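Local coordinates for ApRick protease (Rickettsia conorii, PDB 5C9F), which is a retropepsin-like aspartic protease, represented here by its protease domain, that probably cleaves peptide bonds as an endopeptidase, at residues Thr58-Thr63 against Ala76-Asn81; Ser41-Thr46 against Lys90-His95; Val30-Met35 against Lys47-Lys52; Met35-Ala40 against Ile103-Met108; Gly19-Asn24 against Asp122-Asn127. All blocks are in the same frame, centred on the assembly; numbering follows the deposited sequence.

Interaction 1: Thr58-Thr63 against Ala76-Asn81; sequences TKLKYT and APITLN
Residues 60-63 cross the beginning of the 76-80 strand segment, meeting it most closely where Tyr62 CA lies 4.0 Å from Ala76 CA; the chain turns there through an inverse gamma turn centred on Tyr62. The weak hydrogen bond from Thr63 N to Lys61 O closes that turn. Strands 64-68 and 71-84 form an antiparallel hairpin that probably corresponds to the flap of retropepsins, and this contact lies where the connection from helix 47-52 enters it. Ala76 is the centre of the packing. Its methyl group sits above the middle of the Tyr62 ring, with CB 3.9 Å from the ring centroid and 3° off the ring normal, a CH-pi contact almost straight down that normal. Chi1 of Tyr62 (-74°) sets CG anti to the carbonyl carbon, beside the backbone N, and chi2 turns the ring so that a face meets the Ala76 methyl. From another direction Leu60 adds its own CB, 3.6 Å from Ala76 CB, and its CD2 branch continues to Ile78 CG2 at 3.9 Å, the two side chains crossing obliquely. Leu60 and Tyr62 also rest on Val96 of the adjoining strand 88-97, whose backbone pairs with Ala76. The backbone supplies the polar part: Lys61 O approaches Ala76 CA at 3.4 Å in a CA-H...O contact, while Tyr62 O accepts a hydrogen bond from Lys74 NZ. At the exposed margin Thr63 crosses the proline ring of Pro77 at about a right angle, its OG1 3.6 Å from Pro77 CD.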
# COMPACT_ATOMS: atom_id res chain seq x y z
N THR A 58 41.93 5.46 -11.93
CA THR A 58 42.97 4.97 -12.85
C THR A 58 42.73 3.54 -13.37
O THR A 58 43.28 3.19 -14.40
CB THR A 58 44.38 4.98 -12.19
OG1 THR A 58 44.47 3.94 -11.20
CG2 THR A 58 44.65 6.33 -11.56
N LYS A 59 41.94 2.73 -12.66
CA LYS A 59 41.64 1.35 -13.09
C LYS A 59 40.44 1.28 -14.00
O LYS A 59 40.25 0.31 -14.72
CB LYS A 59 41.32 0.41 -11.90
CG LYS A 59 42.28 0.46 -10.73
CD LYS A 59 43.51 -0.37 -10.95
CE LYS A 59 44.31 -0.43 -9.66
NZ LYS A 59 45.54 -1.23 -9.83
N LEU A 60 39.58 2.28 -13.93
CA LEU A 60 38.37 2.30 -14.76
C LEU A 60 38.82 2.40 -16.20
O LEU A 60 39.81 3.05 -16.50
CB LEU A 60 37.52 3.47 -14.42
CG LEU A 60 36.88 3.51 -13.03
CD1 LEU A 60 36.11 4.80 -12.88
CD2 LEU A 60 35.93 2.34 -12.84
N LYS A 61 38.13 1.73 -17.08
CA LYS A 61 38.42 1.89 -18.50
C LYS A 61 37.30 2.77 -19.09
O LYS A 61 36.12 2.47 -18.95
CB LYS A 61 38.57 0.53 -19.18
CG LYS A 61 37.60 -0.54 -18.71
CD LYS A 61 37.66 -1.80 -19.57
CE LYS A 61 36.84 -2.92 -18.95
NZ LYS A 61 37.19 -4.24 -19.54
N TYR A 62 37.72 3.86 -19.72
CA TYR A 62 36.81 4.87 -20.26
C TYR A 62 36.47 4.47 -21.67
O TYR A 62 36.90 5.06 -22.64
CB TYR A 62 37.43 6.26 -20.16
CG TYR A 62 37.45 6.78 -18.76
CD1 TYR A 62 38.31 6.28 -17.80
CD2 TYR A 62 36.53 7.76 -18.37
CE1 TYR A 62 38.27 6.75 -16.49
CE2 TYR A 62 36.48 8.24 -17.06
CZ TYR A 62 37.34 7.74 -16.13
OH TYR A 62 37.27 8.25 -14.87
N THR A 63 35.65 3.43 -21.78
CA THR A 63 35.33 2.86 -23.08
C THR A 63 34.07 3.44 -23.71
O THR A 63 33.81 3.20 -24.88
CB THR A 63 35.11 1.35 -22.93
OG1 THR A 63 34.14 1.11 -21.90
CG2 THR A 63 36.42 0.68 -22.59
N ALA A 76 33.56 5.91 -18.12
CA ALA A 76 33.75 4.52 -17.72
C ALA A 76 32.45 4.01 -17.16
O ALA A 76 31.87 4.62 -16.24
CB ALA A 76 34.85 4.39 -16.66
N PRO A 77 31.95 2.89 -17.70
CA PRO A 77 30.74 2.30 -17.15
C PRO A 77 31.00 1.65 -15.81
O PRO A 77 32.06 1.10 -15.63
CB PRO A 77 30.35 1.24 -18.21
CG PRO A 77 31.62 0.95 -18.92
CD PRO A 77 32.42 2.20 -18.91
N ILE A 78 30.05 1.74 -14.89
CA ILE A 78 30.13 1.10 -13.59
C ILE A 78 28.77 0.52 -13.26
O ILE A 78 27.77 0.87 -13.87
CB ILE A 78 30.56 2.07 -12.49
CG1 ILE A 78 29.62 3.29 -12.44
CG2 ILE A 78 32.03 2.54 -12.71
CD1 ILE A 78 29.81 4.18 -11.26
N THR A 79 28.76 -0.33 -12.25
CA THR A 79 27.52 -0.84 -11.66
C THR A 79 27.49 -0.57 -10.15
O THR A 79 28.47 -0.77 -9.49
CB THR A 79 27.39 -2.34 -11.91
OG1 THR A 79 27.38 -2.56 -13.32
CG2 THR A 79 26.11 -2.88 -11.30
N LEU A 80 26.39 -0.00 -9.68
CA LEU A 80 26.26 0.36 -8.29
C LEU A 80 25.49 -0.77 -7.59
O LEU A 80 24.35 -1.05 -7.89
CB LEU A 80 25.58 1.68 -8.18
CG LEU A 80 26.33 2.86 -8.84
CD1 LEU A 80 25.40 4.05 -8.90
CD2 LEU A 80 27.59 3.25 -8.13
N ASN A 81 26.15 -1.42 -6.66
CA ASN A 81 25.57 -2.57 -5.99
C ASN A 81 24.25 -2.22 -5.34
O ASN A 81 23.29 -2.96 -5.48
CB ASN A 81 26.53 -3.13 -4.93
CG ASN A 81 27.81 -3.66 -5.53
OD1 ASN A 81 27.82 -4.15 -6.64
ND2 ASN A 81 28.90 -3.54 -4.80

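Interaction 2: Ser41-Thr46 against Lys90-His95; sequences SDIALT and KNIKGH
Asp42 opens the contact with a His-carboxylate hydrogen bond, set at the head of a short parallel pairing between strands 43-45 and 92-95 in the retropepsin-like fold. His95 ND1 donates to Asp42 OD2 at 2.8 Å, almost straight at 171°. The carboxylate oxygen lies in the imidazole plane; the N-H comes to it from the syn side but tilted out of the carboxylate plane, the two planes being turned 39° apart. Chi1 of His95 (63°) places CG between the backbone N and the carbonyl carbon. Tyr66 braces the pair from outside: its hydroxyl gives Asp42 OD1 a hydrogen-bond partner of its own, and its ring stacks on that of His95, which limits rotation of the imidazole. Ile43 follows, its N bonded to Lys93 O at 3.2 Å and its O accepting from His95 N at 2.9 Å, so that it grips the partner strand on both sides of Gly94. Ile43 CD1 packs on Ile92 CG2 at 3.8 Å, beside Leu80 and Leu110. Ala44 points its CB to the other face of the sheet, where it touches His95 NE2 at 3.6 Å, while its CA lies over the imidazole face, 4.1 Å from the ring centroid and displaced toward the rim, in a CH-pi contact. Leu45 then completes the ladder, its side chain going to Ile78 and Phe34 while Leu45 N donates to His95 O at 2.9 Å.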
# COMPACT_ATOMS: atom_id res chain seq x y z
N SER A 41 20.03 8.98 -18.99
CA SER A 41 19.57 7.61 -18.94
C SER A 41 20.09 6.98 -17.65
O SER A 41 19.37 6.93 -16.64
CB SER A 41 20.00 6.83 -20.21
OG SER A 41 21.43 7.05 -20.40
N ASP A 42 21.33 6.50 -17.68
CA ASP A 42 21.94 5.86 -16.49
C ASP A 42 22.46 6.94 -15.59
O ASP A 42 22.43 8.17 -15.94
CB ASP A 42 23.00 4.79 -16.87
CG ASP A 42 24.21 5.38 -17.59
OD1 ASP A 42 24.05 6.25 -18.44
OD2 ASP A 42 25.36 5.03 -17.28
N ILE A 43 22.82 6.55 -14.37
CA ILE A 43 23.40 7.51 -13.43
C ILE A 43 24.73 8.02 -13.93
O ILE A 43 25.58 7.24 -14.45
CB ILE A 43 23.59 6.87 -12.08
CG1 ILE A 43 22.23 6.80 -11.40
CG2 ILE A 43 24.56 7.66 -11.21
CD1 ILE A 43 22.25 5.99 -10.15
N ALA A 44 24.91 9.32 -13.78
CA ALA A 44 26.21 9.93 -14.09
C ALA A 44 26.87 10.40 -12.80
O ALA A 44 26.35 11.27 -12.12
CB ALA A 44 26.02 11.09 -15.05
N LEU A 45 27.99 9.81 -12.43
CA LEU A 45 28.66 10.18 -11.20
C LEU A 45 29.81 11.14 -11.48
O LEU A 45 30.60 10.93 -12.40
CB LEU A 45 29.24 8.94 -10.51
CG LEU A 45 28.47 7.94 -9.72
CD1 LEU A 45 29.47 7.01 -9.05
CD2 LEU A 45 27.63 8.65 -8.67
N THR A 46 29.96 12.14 -10.63
CA THR A 46 31.14 12.96 -10.70
C THR A 46 32.33 12.12 -10.35
O THR A 46 32.24 11.12 -9.64
CB THR A 46 31.10 14.18 -9.73
OG1 THR A 46 31.05 13.70 -8.37
CG2 THR A 46 29.88 15.03 -10.00
N LYS A 90 19.04 -2.53 -6.80
CA LYS A 90 20.26 -3.31 -6.89
C LYS A 90 20.85 -3.27 -8.28
O LYS A 90 20.13 -3.23 -9.26
CB LYS A 90 20.01 -4.76 -6.47
CG LYS A 90 19.41 -4.94 -5.08
CD LYS A 90 20.33 -4.49 -3.94
CE LYS A 90 21.65 -5.26 -3.88
NZ LYS A 90 21.46 -6.71 -3.63
N ASN A 91 22.18 -3.25 -8.33
CA ASN A 91 22.96 -3.31 -9.56
C ASN A 91 22.50 -2.32 -10.60
O ASN A 91 22.07 -2.69 -11.66
CB ASN A 91 22.95 -4.72 -10.11
CG ASN A 91 23.49 -5.72 -9.10
OD1 ASN A 91 24.54 -5.52 -8.52
ND2 ASN A 91 22.74 -6.79 -8.87
N ILE A 92 22.59 -1.05 -10.24
CA ILE A 92 22.11 0.03 -11.00
C ILE A 92 23.26 0.54 -11.86
O ILE A 92 24.40 0.73 -11.41
CB ILE A 92 21.63 1.17 -10.08
CG1 ILE A 92 20.48 0.63 -9.22
CG2 ILE A 92 21.27 2.44 -10.89
CD1 ILE A 92 19.36 0.02 -10.05
N LYS A 93 22.95 0.75 -13.12
CA LYS A 93 23.96 1.17 -14.11
C LYS A 93 24.33 2.61 -13.90
O LYS A 93 23.47 3.48 -13.71
CB LYS A 93 23.37 1.01 -15.53
CG LYS A 93 24.33 0.49 -16.59
CD LYS A 93 23.84 0.84 -18.00
CE LYS A 93 24.84 0.44 -19.08
NZ LYS A 93 24.80 -1.03 -19.36
N GLY A 94 25.62 2.89 -14.09
CA GLY A 94 26.09 4.26 -14.09
C GLY A 94 27.35 4.39 -14.89
O GLY A 94 27.82 3.43 -15.51
N HIS A 95 27.89 5.58 -14.92
CA HIS A 95 29.16 5.79 -15.54
C HIS A 95 29.81 6.98 -14.88
O HIS A 95 29.15 7.78 -14.22
CB HIS A 95 29.02 6.07 -17.04
CG HIS A 95 28.27 7.33 -17.34
ND1 HIS A 95 26.92 7.34 -17.59
CD2 HIS A 95 28.68 8.62 -17.48
CE1 HIS A 95 26.52 8.57 -17.86
NE2 HIS A 95 27.56 9.37 -17.80

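Interaction 3: Val30-Met35 against Lys47-Lys52; sequences VKIKFM and KEDAQK
Ile32 lies between two flat groups, the Phe34 ring of its own strand and the Asp49 carboxylate of helix 47-52. Its CG2 stands 3.6 Å above one face of the Phe34 ring, offset toward the rim, and the same methyl is 3.6 Å from Asp49 OD2. The other branch ends at CD1, 3.9 Å from Asp49 OD1, and the two side chains slide past each other in opposite directions. The carboxylate thus has aliphatic carbon against both of its oxygens on this side; its strongest polar partner is Ser104, whose OG is hydrogen-bonded to OD2. A water bound to Lys33 O also lies by OD2, at a separation too short to be trusted in detail. One helical turn on, Lys52 reaches across to Val30. Its chain bends at chi3 (87°), which turns CE toward the strand; NZ ends 3.7 Å from Val30 CG1 and 3.1 Å from Lys31 O, near the surface. The strand and helix segments run nearly antiparallel, at 167°, with their axes 10.0 Å apart, a spacing filled mainly by side chains reaching from both segments. The helix is N-capped by Thr46, whose OG1 is bonded to Asp49 N. Helix 47-52, directly following strand 43-45, thus packs against strand 30-36 of the mixed sheet of the retropepsin-like domain.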
# COMPACT_ATOMS: atom_id res chain seq x y z
N VAL A 30 26.60 5.05 1.29
CA VAL A 30 27.15 6.40 1.32
C VAL A 30 26.14 7.40 0.77
O VAL A 30 25.62 7.24 -0.32
CB VAL A 30 28.44 6.47 0.47
CG1 VAL A 30 29.04 7.86 0.42
CG2 VAL A 30 29.46 5.45 0.97
N LYS A 31 25.93 8.47 1.50
CA LYS A 31 25.02 9.51 1.06
C LYS A 31 25.59 10.23 -0.12
O LYS A 31 26.73 10.76 -0.05
CB LYS A 31 24.78 10.53 2.16
CG LYS A 31 23.72 11.53 1.81
CD LYS A 31 23.82 12.70 2.81
CE LYS A 31 22.64 13.64 2.74
NZ LYS A 31 22.85 14.70 3.76
N ILE A 32 24.83 10.26 -1.22
CA ILE A 32 25.24 10.99 -2.42
C ILE A 32 24.09 11.90 -2.79
O ILE A 32 22.95 11.48 -2.78
CB ILE A 32 25.51 10.03 -3.61
CG1 ILE A 32 26.62 9.01 -3.33
CG2 ILE A 32 25.88 10.82 -4.87
CD1 ILE A 32 28.00 9.58 -3.21
N LYS A 33 24.41 13.12 -3.19
CA LYS A 33 23.45 14.07 -3.68
C LYS A 33 23.37 14.02 -5.19
O LYS A 33 24.36 14.18 -5.87
CB LYS A 33 23.81 15.47 -3.22
CG LYS A 33 22.67 16.45 -3.46
CD LYS A 33 23.10 17.86 -3.12
CE LYS A 33 21.91 18.75 -2.84
NZ LYS A 33 22.34 20.16 -2.66
N PHE A 34 22.18 13.78 -5.71
CA PHE A 34 21.94 13.76 -7.15
C PHE A 34 21.05 14.87 -7.57
O PHE A 34 20.14 15.28 -6.82
CB PHE A 34 21.21 12.47 -7.54
CG PHE A 34 22.04 11.27 -7.42
CD1 PHE A 34 22.95 10.96 -8.41
CD2 PHE A 34 21.97 10.45 -6.30
CE1 PHE A 34 23.79 9.84 -8.27
CE2 PHE A 34 22.76 9.31 -6.18
CZ PHE A 34 23.68 9.00 -7.16
N MET A 35 21.30 15.39 -8.76
CA MET A 35 20.34 16.20 -9.46
C MET A 35 19.51 15.29 -10.37
O MET A 35 20.07 14.46 -11.08
CB MET A 35 21.05 17.26 -10.29
CG MET A 35 20.09 18.26 -10.95
SD MET A 35 20.97 19.62 -11.76
CE MET A 35 21.39 18.83 -13.27
N LYS A 47 33.50 12.54 -10.82
CA LYS A 47 34.74 11.89 -10.38
C LYS A 47 34.88 11.88 -8.85
O LYS A 47 35.27 10.82 -8.21
CB LYS A 47 35.98 12.60 -11.01
CG LYS A 47 36.09 12.43 -12.51
CD LYS A 47 37.52 12.75 -13.01
CE LYS A 47 38.07 14.13 -12.53
NZ LYS A 47 38.76 14.97 -13.59
N GLU A 48 34.56 12.98 -8.19
CA GLU A 48 34.67 13.01 -6.73
C GLU A 48 33.70 12.00 -6.03
O GLU A 48 34.09 11.33 -5.07
CB GLU A 48 34.45 14.42 -6.22
CG GLU A 48 34.34 14.56 -4.72
CD GLU A 48 34.07 16.01 -4.25
OE1 GLU A 48 33.13 16.22 -3.47
OE2 GLU A 48 34.80 16.95 -4.66
N ASP A 49 32.44 11.93 -6.46
CA ASP A 49 31.51 10.90 -5.91
C ASP A 49 31.99 9.47 -6.20
O ASP A 49 31.89 8.61 -5.33
CB ASP A 49 30.10 11.08 -6.45
CG ASP A 49 29.39 12.30 -5.86
OD1 ASP A 49 29.79 12.73 -4.75
OD2 ASP A 49 28.42 12.80 -6.48
N ALA A 50 32.54 9.23 -7.39
CA ALA A 50 33.07 7.91 -7.70
C ALA A 50 34.18 7.56 -6.72
O ALA A 50 34.22 6.43 -6.18
CB ALA A 50 33.63 7.85 -9.12
N GLN A 51 35.05 8.54 -6.43
CA GLN A 51 36.13 8.31 -5.46
C GLN A 51 35.59 8.12 -4.02
O GLN A 51 36.05 7.22 -3.33
CB GLN A 51 37.11 9.46 -5.50
CG GLN A 51 37.89 9.48 -6.77
CD GLN A 51 38.75 10.69 -6.91
OE1 GLN A 51 38.29 11.80 -6.79
NE2 GLN A 51 40.04 10.47 -7.06
N LYS A 52 34.60 8.88 -3.61
CA LYS A 52 33.89 8.58 -2.33
C LYS A 52 33.36 7.15 -2.23
O LYS A 52 33.33 6.58 -1.15
CB LYS A 52 32.65 9.42 -2.12
CG LYS A 52 32.89 10.89 -1.88
CD LYS A 52 31.49 11.53 -1.60
CE LYS A 52 31.16 11.42 -0.12
NZ LYS A 52 29.70 11.49 0.11
O HOH W 1 26.90 14.72 -6.41

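Interaction 4: Met35-Ala40 against Ile103-Met108; sequences MVDTGA and ISLLGM
Met35 and Asp37 join strand 104-106 in parallel register through three backbone hydrogen bonds of 2.8-3.0 Å: Met35 N to Ser104 O, Leu106 N to Met35 O and Asp37 N to Leu106 O. Beside this ladder Met35 and Leu105 lie side by side, pointing the same way; the Met35 chain bends at chi3 (81°), which sets CE 3.5 Å from Leu105 CD2. Met35 CB also touches Ile103 CG2. Asp37 OD2 approaches Leu105 CD1 at 3.7 Å, and Asp37 OD1 takes a weak bond from Gly39 N. A type I turn from Asp37 to Ala40 brings the chain back, so that Met108 N, at the start of helix 108-111, donates to Ala40 O at 2.9 Å. Further out, a backbone hydrogen bond from Leu105 to Ala44 also links strand 104-106 to strand 43-45, consistent with the psi motif of aspartic proteases. Asp37-Thr38-Gly39 matches their Asp-Thr-Gly signature, so Asp37 is probably the catalytic aspartate, by analogy with retropepsins, where each subunit supplies one. The main-chain bonds before and after the turn imply a firmly held loop from which Asp37 projects, its carboxylate meeting Leu105 CD1 and the weakly bound Gly39 N-H.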
# COMPACT_ATOMS: atom_id res chain seq x y z
N MET A 35 21.30 15.39 -8.76
CA MET A 35 20.34 16.20 -9.46
C MET A 35 19.51 15.29 -10.37
O MET A 35 20.07 14.46 -11.08
CB MET A 35 21.05 17.26 -10.29
CG MET A 35 20.09 18.26 -10.95
SD MET A 35 20.97 19.62 -11.76
CE MET A 35 21.39 18.83 -13.27
N VAL A 36 18.20 15.43 -10.31
CA VAL A 36 17.30 14.71 -11.25
C VAL A 36 17.41 15.30 -12.67
O VAL A 36 17.40 16.52 -12.84
CB VAL A 36 15.85 14.81 -10.79
CG1 VAL A 36 14.90 14.16 -11.82
CG2 VAL A 36 15.72 14.16 -9.42
N ASP A 37 17.65 14.44 -13.66
CA ASP A 37 17.79 14.84 -15.08
C ASP A 37 17.03 13.84 -15.94
O ASP A 37 17.50 12.71 -16.11
CB ASP A 37 19.26 14.84 -15.47
CG ASP A 37 19.51 15.48 -16.83
OD1 ASP A 37 18.54 15.77 -17.55
OD2 ASP A 37 20.70 15.69 -17.19
N THR A 38 15.82 14.21 -16.37
CA THR A 38 14.93 13.38 -17.22
C THR A 38 15.53 13.17 -18.63
O THR A 38 15.12 12.26 -19.29
CB THR A 38 13.50 13.97 -17.36
OG1 THR A 38 13.58 15.34 -17.76
CG2 THR A 38 12.72 13.87 -16.07
N GLY A 39 16.49 14.01 -19.00
CA GLY A 39 17.32 13.90 -20.17
C GLY A 39 18.60 13.10 -20.03
O GLY A 39 19.37 13.07 -20.96
N ALA A 40 18.83 12.47 -18.87
CA ALA A 40 19.82 11.39 -18.69
C ALA A 40 19.20 9.98 -18.68
O ALA A 40 18.04 9.78 -18.33
CB ALA A 40 20.54 11.58 -17.38
N ILE A 103 27.58 18.03 -10.55
CA ILE A 103 26.85 17.22 -9.59
C ILE A 103 26.38 15.95 -10.26
O ILE A 103 26.04 15.94 -11.47
CB ILE A 103 25.66 18.02 -9.01
CG1 ILE A 103 25.05 17.27 -7.86
CG2 ILE A 103 24.64 18.28 -10.09
CD1 ILE A 103 24.19 18.10 -6.97
N SER A 104 26.36 14.86 -9.49
CA SER A 104 25.95 13.62 -10.05
C SER A 104 24.51 13.67 -10.47
O SER A 104 23.72 14.40 -9.87
CB SER A 104 26.17 12.51 -9.03
OG SER A 104 27.54 12.33 -8.86
N LEU A 105 24.17 12.87 -11.48
CA LEU A 105 22.88 12.89 -12.10
C LEU A 105 22.18 11.58 -11.92
O LEU A 105 22.72 10.54 -12.20
CB LEU A 105 22.97 13.19 -13.62
CG LEU A 105 23.70 14.49 -14.02
CD1 LEU A 105 23.81 14.62 -15.53
CD2 LEU A 105 23.01 15.71 -13.44
N LEU A 106 20.91 11.67 -11.60
CA LEU A 106 20.04 10.53 -11.58
C LEU A 106 19.14 10.67 -12.78
O LEU A 106 18.44 11.69 -12.95
CB LEU A 106 19.20 10.66 -10.29
CG LEU A 106 18.56 9.42 -9.73
CD1 LEU A 106 18.04 9.77 -8.33
CD2 LEU A 106 17.42 9.02 -10.61
N GLY A 107 19.05 9.62 -13.56
CA GLY A 107 18.35 9.69 -14.85
C GLY A 107 17.15 8.78 -14.90
O GLY A 107 16.74 8.21 -13.87
N MET A 108 16.60 8.65 -16.10
CA MET A 108 15.35 7.93 -16.31
C MET A 108 15.48 6.48 -16.09
O MET A 108 14.48 5.84 -15.73
CB MET A 108 14.83 8.18 -17.75
CG MET A 108 14.34 9.57 -17.98
SD MET A 108 12.94 9.90 -16.86
CE MET A 108 11.81 8.63 -17.25

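Interaction 5: Gly19-Asn24 against Asp122-Asn127; sequences GHFYIN and DLLILN
Phe21 and Leu124 bring the two backbones to their nearest, 7.3 Å between CA atoms, too far for strand pairing; the segments belong to different sheets that meet through side chains. Strand 22-27 is part of the mixed sheet of the protease fold, whereas strand 123-131 is the middle strand of a three-stranded antiparallel sheet. Phe21 carries most of the contact. Its CB points toward residues 122-127, and one face of the ring takes Leu124 CB, 3.9 Å from the centroid and 22° off the normal, displaced toward the rim in a CH-pi contact. At the ring edge the backbone of the other strand passes in plane, with Asp122 O 3.8 Å from Phe21 CE1, and CE1 also comes 3.5 Å from Leu124 N. Leu124 CD2 folds back to Phe21 CB at 3.9 Å. Farther along, Ile23 and Leu126 meet tip to tip, their CD1 atoms 4.1 Å apart. Ile119 and Phe117 of strand 116-120 extend this apolar layer, and Met1 of the third subunit packs on Ile23. Asp122 points elsewhere and forms a salt bridge with Arg15. Apart from peptide atoms close to Phe21 CE1 and CZ, carbon meets carbon, which implies that the two sheets are held here by dispersion and burial of apolar surface.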
# COMPACT_ATOMS: atom_id res chain seq x y z
N GLY A 19 15.78 25.95 -9.82
CA GLY A 19 14.98 25.33 -10.87
C GLY A 19 15.09 23.82 -10.98
O GLY A 19 14.30 23.23 -11.71
N HIS A 20 16.01 23.20 -10.21
CA HIS A 20 16.27 21.76 -10.27
C HIS A 20 15.74 21.01 -9.05
O HIS A 20 15.45 21.59 -8.04
CB HIS A 20 17.74 21.50 -10.41
CG HIS A 20 18.35 22.13 -11.61
ND1 HIS A 20 17.95 21.83 -12.89
CD2 HIS A 20 19.31 23.09 -11.73
CE1 HIS A 20 18.65 22.55 -13.75
NE2 HIS A 20 19.48 23.33 -13.07
N PHE A 21 15.50 19.71 -9.23
CA PHE A 21 15.19 18.85 -8.15
C PHE A 21 16.44 18.09 -7.75
O PHE A 21 17.18 17.56 -8.64
CB PHE A 21 14.10 17.82 -8.53
CG PHE A 21 12.79 18.42 -8.83
CD1 PHE A 21 11.92 18.78 -7.81
CD2 PHE A 21 12.40 18.62 -10.14
CE1 PHE A 21 10.70 19.33 -8.10
CE2 PHE A 21 11.16 19.17 -10.44
CZ PHE A 21 10.32 19.53 -9.42
N TYR A 22 16.69 18.02 -6.45
CA TYR A 22 17.79 17.24 -5.93
C TYR A 22 17.26 16.16 -5.02
O TYR A 22 16.29 16.36 -4.30
CB TYR A 22 18.81 18.14 -5.18
CG TYR A 22 19.39 19.23 -6.05
CD1 TYR A 22 20.52 19.01 -6.83
CD2 TYR A 22 18.78 20.43 -6.17
CE1 TYR A 22 21.04 19.99 -7.67
CE2 TYR A 22 19.31 21.43 -7.01
CZ TYR A 22 20.43 21.18 -7.74
OH TYR A 22 20.96 22.14 -8.54
N ILE A 23 17.97 15.02 -5.01
CA ILE A 23 17.62 13.90 -4.14
C ILE A 23 18.88 13.27 -3.57
O ILE A 23 19.85 13.07 -4.28
CB ILE A 23 16.97 12.70 -4.90
CG1 ILE A 23 15.85 13.12 -5.80
CG2 ILE A 23 16.45 11.72 -3.87
CD1 ILE A 23 15.38 11.95 -6.64
N ASN A 24 18.84 13.02 -2.27
CA ASN A 24 19.92 12.34 -1.55
C ASN A 24 19.60 10.84 -1.56
O ASN A 24 18.47 10.43 -1.31
CB ASN A 24 19.99 12.85 -0.12
CG ASN A 24 20.50 14.25 -0.05
OD1 ASN A 24 21.47 14.61 -0.72
ND2 ASN A 24 19.83 15.07 0.71
N ASP A 122 6.18 22.42 -9.04
CA ASP A 122 7.38 22.58 -8.18
C ASP A 122 7.56 21.44 -7.20
O ASP A 122 8.31 21.57 -6.25
CB ASP A 122 7.42 23.92 -7.45
CG ASP A 122 7.54 25.07 -8.41
OD1 ASP A 122 8.13 24.86 -9.51
OD2 ASP A 122 7.03 26.15 -8.10
N LEU A 123 6.90 20.30 -7.46
CA LEU A 123 7.07 19.08 -6.63
C LEU A 123 7.38 17.86 -7.44
O LEU A 123 6.83 17.66 -8.53
CB LEU A 123 5.79 18.72 -5.90
CG LEU A 123 5.30 19.68 -4.86
CD1 LEU A 123 3.95 19.18 -4.33
CD2 LEU A 123 6.33 19.85 -3.74
N LEU A 124 8.28 17.05 -6.92
CA LEU A 124 8.61 15.76 -7.52
C LEU A 124 8.12 14.73 -6.53
O LEU A 124 8.47 14.79 -5.36
CB LEU A 124 10.11 15.67 -7.74
CG LEU A 124 10.79 14.27 -7.85
CD1 LEU A 124 10.26 13.55 -9.03
CD2 LEU A 124 12.28 14.45 -8.01
N ILE A 125 7.34 13.77 -7.01
CA ILE A 125 6.72 12.77 -6.15
C ILE A 125 7.11 11.38 -6.66
O ILE A 125 6.87 11.03 -7.83
CB ILE A 125 5.19 12.93 -6.12
CG1 ILE A 125 4.79 14.34 -5.66
CG2 ILE A 125 4.58 11.86 -5.23
CD1 ILE A 125 4.11 15.19 -6.71
N LEU A 126 7.82 10.64 -5.81
CA LEU A 126 8.18 9.24 -6.10
C LEU A 126 7.34 8.34 -5.17
O LEU A 126 7.34 8.54 -3.98
CB LEU A 126 9.60 9.00 -5.79
CG LEU A 126 10.56 9.92 -6.59
CD1 LEU A 126 11.97 9.75 -6.10
CD2 LEU A 126 10.50 9.63 -8.07
N ASN A 127 6.69 7.34 -5.76
CA ASN A 127 5.99 6.31 -5.03
C ASN A 127 6.65 4.97 -5.29
O ASN A 127 7.02 4.65 -6.42
CB ASN A 127 4.51 6.37 -5.43
CG ASN A 127 3.79 7.56 -4.76
OD1 ASN A 127 3.43 7.51 -3.58
ND2 ASN A 127 3.53 8.60 -5.53

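From the N terminus, the chain leaves residues 19-24 of interaction 5, continues through strand 30-36, which serves interactions 3 and 4 and gives both Met35, and reaches 41-46 of interaction 2. Interaction 3 closes first, at helix 47-52, crossing interactions 2 and 4, whose partners come later. Interaction 1 then opens and closes inside the loop of interaction 2, which ends at 90-95; that loop is nested within interaction 4, closed at 103-108. Interaction 5 encloses all the others when strand 123-131 returns. Interactions 1 to 4 thus tie together the mixed sheet, its helix and hairpin, and interaction 5 joins that sheet to the three-stranded one.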